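Local coordinates for protein succinate dehydrogenase subunit A (Mycolicibacterium smegmatis MC2 51, PDB 6LUM) that probably oxidises succinate to fumarate as the FAD-carrying subunit of a membrane-bound succinate dehydrogenase that passes the electrons on to its iron-sulfur partner, at residues H5-V10 against H192-K197; P176-V181 against K197-A202. All coordinates share one frame; numbering follows the deposited sequence.

Interaction 1. Residues H5-V10 against H192-K197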
# COMPACT_ATOMS: atom_id res chain seq x y z
N HIS D 5 0.19 32.22 4.84
CA HIS D 5 0.38 30.82 5.15
C HIS D 5 0.64 30.67 6.64
O HIS D 5 1.13 31.59 7.29
CB HIS D 5 1.54 30.20 4.37
CG HIS D 5 1.55 30.53 2.91
ND1 HIS D 5 1.32 29.59 1.93
CD2 HIS D 5 1.83 31.68 2.25
CE1 HIS D 5 1.42 30.15 0.74
NE2 HIS D 5 1.73 31.42 0.91
N ARG D 6 0.31 29.50 7.17
CA ARG D 6 0.49 29.21 8.59
C ARG D 6 1.23 27.90 8.71
O ARG D 6 0.68 26.84 8.39
CB ARG D 6 -0.86 29.13 9.31
CG ARG D 6 -1.53 30.46 9.56
CD ARG D 6 -1.40 30.87 11.01
NE ARG D 6 -2.23 32.02 11.33
CZ ARG D 6 -3.13 32.03 12.31
NH1 ARG D 6 -3.30 30.96 13.07
NH2 ARG D 6 -3.85 33.12 12.53
N TYR D 7 2.47 27.95 9.20
CA TYR D 7 3.30 26.76 9.35
C TYR D 7 3.91 26.75 10.73
O TYR D 7 4.10 27.80 11.34
CB TYR D 7 4.41 26.71 8.29
CG TYR D 7 3.91 26.35 6.93
CD1 TYR D 7 3.83 25.03 6.54
CD2 TYR D 7 3.52 27.32 6.03
CE1 TYR D 7 3.37 24.69 5.31
CE2 TYR D 7 3.06 26.98 4.80
CZ TYR D 7 2.99 25.67 4.45
OH TYR D 7 2.53 25.33 3.20
N ASP D 8 4.24 25.57 11.22
CA ASP D 8 4.92 25.49 12.51
C ASP D 8 6.35 25.97 12.38
O ASP D 8 6.76 26.91 13.07
CB ASP D 8 4.88 24.06 13.04
CG ASP D 8 3.49 23.61 13.40
OD1 ASP D 8 2.63 24.48 13.66
OD2 ASP D 8 3.24 22.39 13.44
N VAL D 9 7.13 25.36 11.49
CA VAL D 9 8.53 25.68 11.29
C VAL D 9 8.71 26.18 9.87
O VAL D 9 8.15 25.61 8.93
CB VAL D 9 9.43 24.46 11.55
CG1 VAL D 9 10.88 24.84 11.52
CG2 VAL D 9 9.07 23.82 12.86
N VAL D 10 9.49 27.24 9.71
CA VAL D 10 9.81 27.80 8.40
C VAL D 10 11.32 27.88 8.30
O VAL D 10 11.96 28.56 9.11
CB VAL D 10 9.18 29.18 8.19
CG1 VAL D 10 9.77 29.83 6.98
CG2 VAL D 10 7.70 29.06 8.03
N HIS D 192 4.23 37.02 -0.01
CA HIS D 192 3.65 36.01 0.86
C HIS D 192 4.11 36.25 2.28
O HIS D 192 5.23 36.71 2.51
CB HIS D 192 4.06 34.61 0.45
CG HIS D 192 3.62 34.22 -0.92
ND1 HIS D 192 2.92 33.07 -1.18
CD2 HIS D 192 3.79 34.83 -2.12
CE1 HIS D 192 2.67 32.98 -2.47
NE2 HIS D 192 3.19 34.04 -3.06
N VAL D 193 3.25 35.94 3.23
CA VAL D 193 3.58 36.03 4.64
C VAL D 193 3.43 34.65 5.23
O VAL D 193 2.32 34.10 5.25
CB VAL D 193 2.69 37.04 5.38
CG1 VAL D 193 3.30 37.37 6.71
CG2 VAL D 193 2.51 38.28 4.56
N PHE D 194 4.53 34.07 5.70
CA PHE D 194 4.52 32.78 6.35
C PHE D 194 4.57 33.03 7.84
O PHE D 194 5.61 33.43 8.36
CB PHE D 194 5.71 31.93 5.92
CG PHE D 194 5.73 31.58 4.47
CD1 PHE D 194 6.15 32.49 3.54
CD2 PHE D 194 5.33 30.34 4.06
CE1 PHE D 194 6.16 32.17 2.22
CE2 PHE D 194 5.34 30.03 2.74
CZ PHE D 194 5.75 30.94 1.83
N HIS D 195 3.46 32.82 8.53
CA HIS D 195 3.44 32.98 9.97
C HIS D 195 3.81 31.66 10.61
O HIS D 195 3.20 30.62 10.32
CB HIS D 195 2.07 33.47 10.45
CG HIS D 195 1.96 34.96 10.47
ND1 HIS D 195 2.59 35.74 11.42
CD2 HIS D 195 1.34 35.82 9.63
CE1 HIS D 195 2.35 37.01 11.18
NE2 HIS D 195 1.59 37.09 10.10
N ALA D 196 4.83 31.68 11.46
CA ALA D 196 5.40 30.46 11.99
C ALA D 196 5.61 30.59 13.48
O ALA D 196 5.46 31.66 14.06
CB ALA D 196 6.72 30.14 11.30
N LYS D 197 5.94 29.47 14.11
CA LYS D 197 6.38 29.50 15.49
C LYS D 197 7.89 29.61 15.59
O LYS D 197 8.40 30.45 16.34
CB LYS D 197 5.89 28.27 16.24
CG LYS D 197 4.39 28.13 16.28
CD LYS D 197 4.01 26.81 16.87
CE LYS D 197 2.63 26.40 16.44
NZ LYS D 197 2.25 25.08 16.97

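Interaction 2. Residues P176-V181 against K197-A202. With FAD (flavin-adenine dinucleotide), chain Y.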
# COMPACT_ATOMS: atom_id res chain seq x y z
N PRO D 176 11.48 40.84 22.06
CA PRO D 176 10.93 40.53 20.74
C PRO D 176 10.86 39.03 20.50
O PRO D 176 11.55 38.23 21.14
CB PRO D 176 11.94 41.18 19.78
CG PRO D 176 13.10 41.63 20.63
CD PRO D 176 12.92 41.06 22.00
N VAL D 177 9.98 38.66 19.58
CA VAL D 177 9.75 37.27 19.23
C VAL D 177 9.48 37.20 17.74
O VAL D 177 8.83 38.09 17.18
CB VAL D 177 8.58 36.67 20.06
CG1 VAL D 177 7.27 37.30 19.67
CG2 VAL D 177 8.51 35.17 19.91
N ALA D 178 10.02 36.18 17.09
CA ALA D 178 9.91 36.06 15.64
C ALA D 178 8.66 35.28 15.29
O ALA D 178 8.48 34.15 15.74
CB ALA D 178 11.14 35.38 15.06
N THR D 179 7.81 35.87 14.46
CA THR D 179 6.53 35.28 14.14
C THR D 179 6.37 34.91 12.68
O THR D 179 5.77 33.88 12.37
CB THR D 179 5.39 36.22 14.55
OG1 THR D 179 5.56 37.48 13.89
CG2 THR D 179 5.41 36.45 16.03
N GLY D 180 6.88 35.71 11.76
CA GLY D 180 6.65 35.44 10.35
C GLY D 180 7.80 35.85 9.47
O GLY D 180 8.68 36.61 9.87
N VAL D 181 7.76 35.34 8.25
CA VAL D 181 8.73 35.64 7.20
C VAL D 181 7.97 36.18 6.01
O VAL D 181 7.04 35.54 5.51
CB VAL D 181 9.54 34.39 6.81
CG1 VAL D 181 10.33 34.66 5.59
CG2 VAL D 181 10.45 34.01 7.92
N LYS D 197 5.94 29.47 14.11
CA LYS D 197 6.38 29.50 15.49
C LYS D 197 7.89 29.61 15.59
O LYS D 197 8.40 30.45 16.34
CB LYS D 197 5.89 28.27 16.24
CG LYS D 197 4.39 28.13 16.28
CD LYS D 197 4.01 26.81 16.87
CE LYS D 197 2.63 26.40 16.44
NZ LYS D 197 2.25 25.08 16.97
N ALA D 198 8.62 28.79 14.84
CA ALA D 198 10.07 28.85 14.79
C ALA D 198 10.50 29.18 13.37
O ALA D 198 9.78 28.91 12.41
CB ALA D 198 10.69 27.53 15.23
N ILE D 199 11.68 29.77 13.25
CA ILE D 199 12.25 30.18 11.97
C ILE D 199 13.72 29.81 11.97
O ILE D 199 14.45 30.21 12.87
CB ILE D 199 12.08 31.69 11.73
CG1 ILE D 199 10.61 32.08 11.78
CG2 ILE D 199 12.66 32.08 10.40
CD1 ILE D 199 10.40 33.54 11.61
N VAL D 200 14.15 29.06 10.96
CA VAL D 200 15.55 28.66 10.81
C VAL D 200 16.13 29.39 9.61
O VAL D 200 15.52 29.41 8.54
CB VAL D 200 15.69 27.14 10.65
CG1 VAL D 200 17.13 26.73 10.83
CG2 VAL D 200 14.81 26.42 11.64
N PHE D 201 17.30 29.97 9.78
CA PHE D 201 17.98 30.73 8.74
C PHE D 201 19.19 29.94 8.27
O PHE D 201 20.18 29.83 9.01
CB PHE D 201 18.41 32.10 9.25
CG PHE D 201 17.47 33.18 8.93
CD1 PHE D 201 17.36 33.66 7.66
CD2 PHE D 201 16.68 33.73 9.91
CE1 PHE D 201 16.48 34.65 7.36
CE2 PHE D 201 15.80 34.73 9.61
CZ PHE D 201 15.70 35.19 8.33
N ALA D 202 19.14 29.43 7.06
CA ALA D 202 20.23 28.64 6.50
C ALA D 202 20.62 29.18 5.13
O ALA D 202 20.73 28.44 4.16
CB ALA D 202 19.83 27.18 6.43
PA FAD Y . 24.52 27.31 0.83
O1A FAD Y . 24.67 25.87 0.40
O2A FAD Y . 25.67 28.27 0.66
O5B FAD Y . 23.24 27.93 0.08
C5B FAD Y . 22.29 28.72 0.79
C4B FAD Y . 20.88 28.25 0.46
O4B FAD Y . 19.92 29.09 1.11
C3B FAD Y . 20.62 28.32 -1.04
O3B FAD Y . 20.43 27.00 -1.56
C2B FAD Y . 19.40 29.21 -1.22
O2B FAD Y . 18.31 28.54 -1.87
C1B FAD Y . 18.97 29.63 0.18
N9A FAD Y . 18.95 31.11 0.28
C8A FAD Y . 20.02 31.91 0.34
N7A FAD Y . 19.66 33.22 0.43
C5A FAD Y . 18.31 33.26 0.42
C6A FAD Y . 17.28 34.32 0.48
N6A FAD Y . 17.61 35.63 0.57
N1A FAD Y . 15.98 33.93 0.44
C2A FAD Y . 15.63 32.64 0.35
N3A FAD Y . 16.52 31.62 0.29
C4A FAD Y . 17.85 31.87 0.32
N1 FAD Y . 33.49 23.54 2.41
C2 FAD Y . 34.09 22.38 2.76
O2 FAD Y . 33.97 21.98 3.94
N3 FAD Y . 34.82 21.64 1.90
C4 FAD Y . 35.00 22.00 0.63
O4 FAD Y . 35.68 21.30 -0.15
C4X FAD Y . 34.38 23.26 0.16
N5 FAD Y . 34.51 23.70 -1.12
C5X FAD Y . 33.93 24.85 -1.52
C6 FAD Y . 34.08 25.28 -2.83
C7 FAD Y . 33.49 26.46 -3.26
C7M FAD Y . 33.66 26.92 -4.68
C8 FAD Y . 32.69 27.27 -2.30
C8M FAD Y . 32.04 28.56 -2.76
C9 FAD Y . 32.53 26.85 -0.99
C9A FAD Y . 33.13 25.67 -0.57
N10 FAD Y . 32.97 25.23 0.77
C10 FAD Y . 33.59 24.03 1.15
C1' FAD Y . 32.19 26.01 1.73
C2' FAD Y . 30.97 25.21 2.16
O2' FAD Y . 30.36 24.60 1.02
C3' FAD Y . 29.95 26.10 2.86
O3' FAD Y . 30.34 26.28 4.23
C4' FAD Y . 28.56 25.48 2.81
O4' FAD Y . 28.31 24.99 1.49
C5' FAD Y . 27.49 26.50 3.18
O5' FAD Y . 26.22 26.07 2.69
P FAD Y . 24.87 26.45 3.47
O1P FAD Y . 24.09 25.18 3.71
O2P FAD Y . 25.23 27.35 4.63
O3P FAD Y . 24.07 27.33 2.38

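Interaction 1. Residues H5-V10 against H192-K197
H5 meets F194 and H192 with its ring while its backbone pairs with V193 and H195. Its CB lies 3.8 Å from F194 CD2. CG sits anti to the carbonyl carbon (chi1 -46°) and 3.8 Å from F194 CE2. ND1 and CD2 also lie near CE2, with CD2 over the F194 face toward its rim. The two rings form an offset stack with planes at 9°. CE1 lies near H192 ND1. At the tip, NE2 reaches H192 ND1 at 2.9 Å in a hydrogen bond whose donor is not settled. These two imidazoles meet rim to rim. The main chains run parallel: H5 N bonds to V193 O, H195 N to H5 O, and Y7 N to H195 O at 3.0 Å. Past this ladder, K197 N takes D8 O at 2.9 Å. The extended K197 side chain runs beside D8 and brings NZ to OD1 at 3.4 Å, a weak salt bridge; NZ also bonds to A419 O. V10 CG2 packs on A196 CB at 3.6 Å. Strands 3-6 and 191-195 thus pair in the mixed sheet, and both segments then lead into the parallel sheet. The H5-H192 bond is consistent with at least one of these imidazoles being neutral.

Interaction 2. Residues P176-V181 against K197-A202
K197 and A178 face each other through their carbonyl oxygens, 3.7 Å apart, with no hydrogen bond between the segments. The K197 side chain leads away from 176-181. A198 also turns away, toward A415 of helix 399-421 and Y380. I199 carries the contact. Its CG1 is anti to the carbonyl carbon (chi1 -58°), and chi2 of 178° extends the chain to CD1. This methyl meets A178 CB at 4.0 Å and V181 CG2 at 3.7 Å. G180 O lies 3.9 Å from the same methyl. The other branch, CG2, touches V181 CG2 at 3.8 Å. L379 of strand 379-381 packs on both A178 and I199. A415 also covers V200, and L379 covers F201. A202 ends the segment at the cofactor, its O 3.2 Å from FAD O4B of the adenosine ribose. The axes of 176-181 and 198-201 cross at 78° and come within 7.0 Å. One strand belongs to the parallel sheet of the Rossmann-like FAD domain, the other to the mixed sheet beside it. The join is buried and apolar, held by methyl contacts rather than by directional bonds across it.

Interactions 1 and 2 have centres about 8 Å apart and share K197, where the chain leaves strand 191-195 for strand 198-201. Strand 191-195 lies between the other two partners in the mixed sheet: strand 3-6 runs parallel on one flank, 175-185 antiparallel on the other. Probable backbone hydrogen bonds join the contacts, with V181 N to F194 O at 2.9 Å and another between A196 N and T179 O. In the parallel sheet, strands 9-12 and 198-201 are neighbours, and V10 O packs 3.8 Å from I199 CG2. Both of these strands lead toward FAD. The V10 side chain is about 9 Å from it, whereas interaction 2 includes A202 of its pocket.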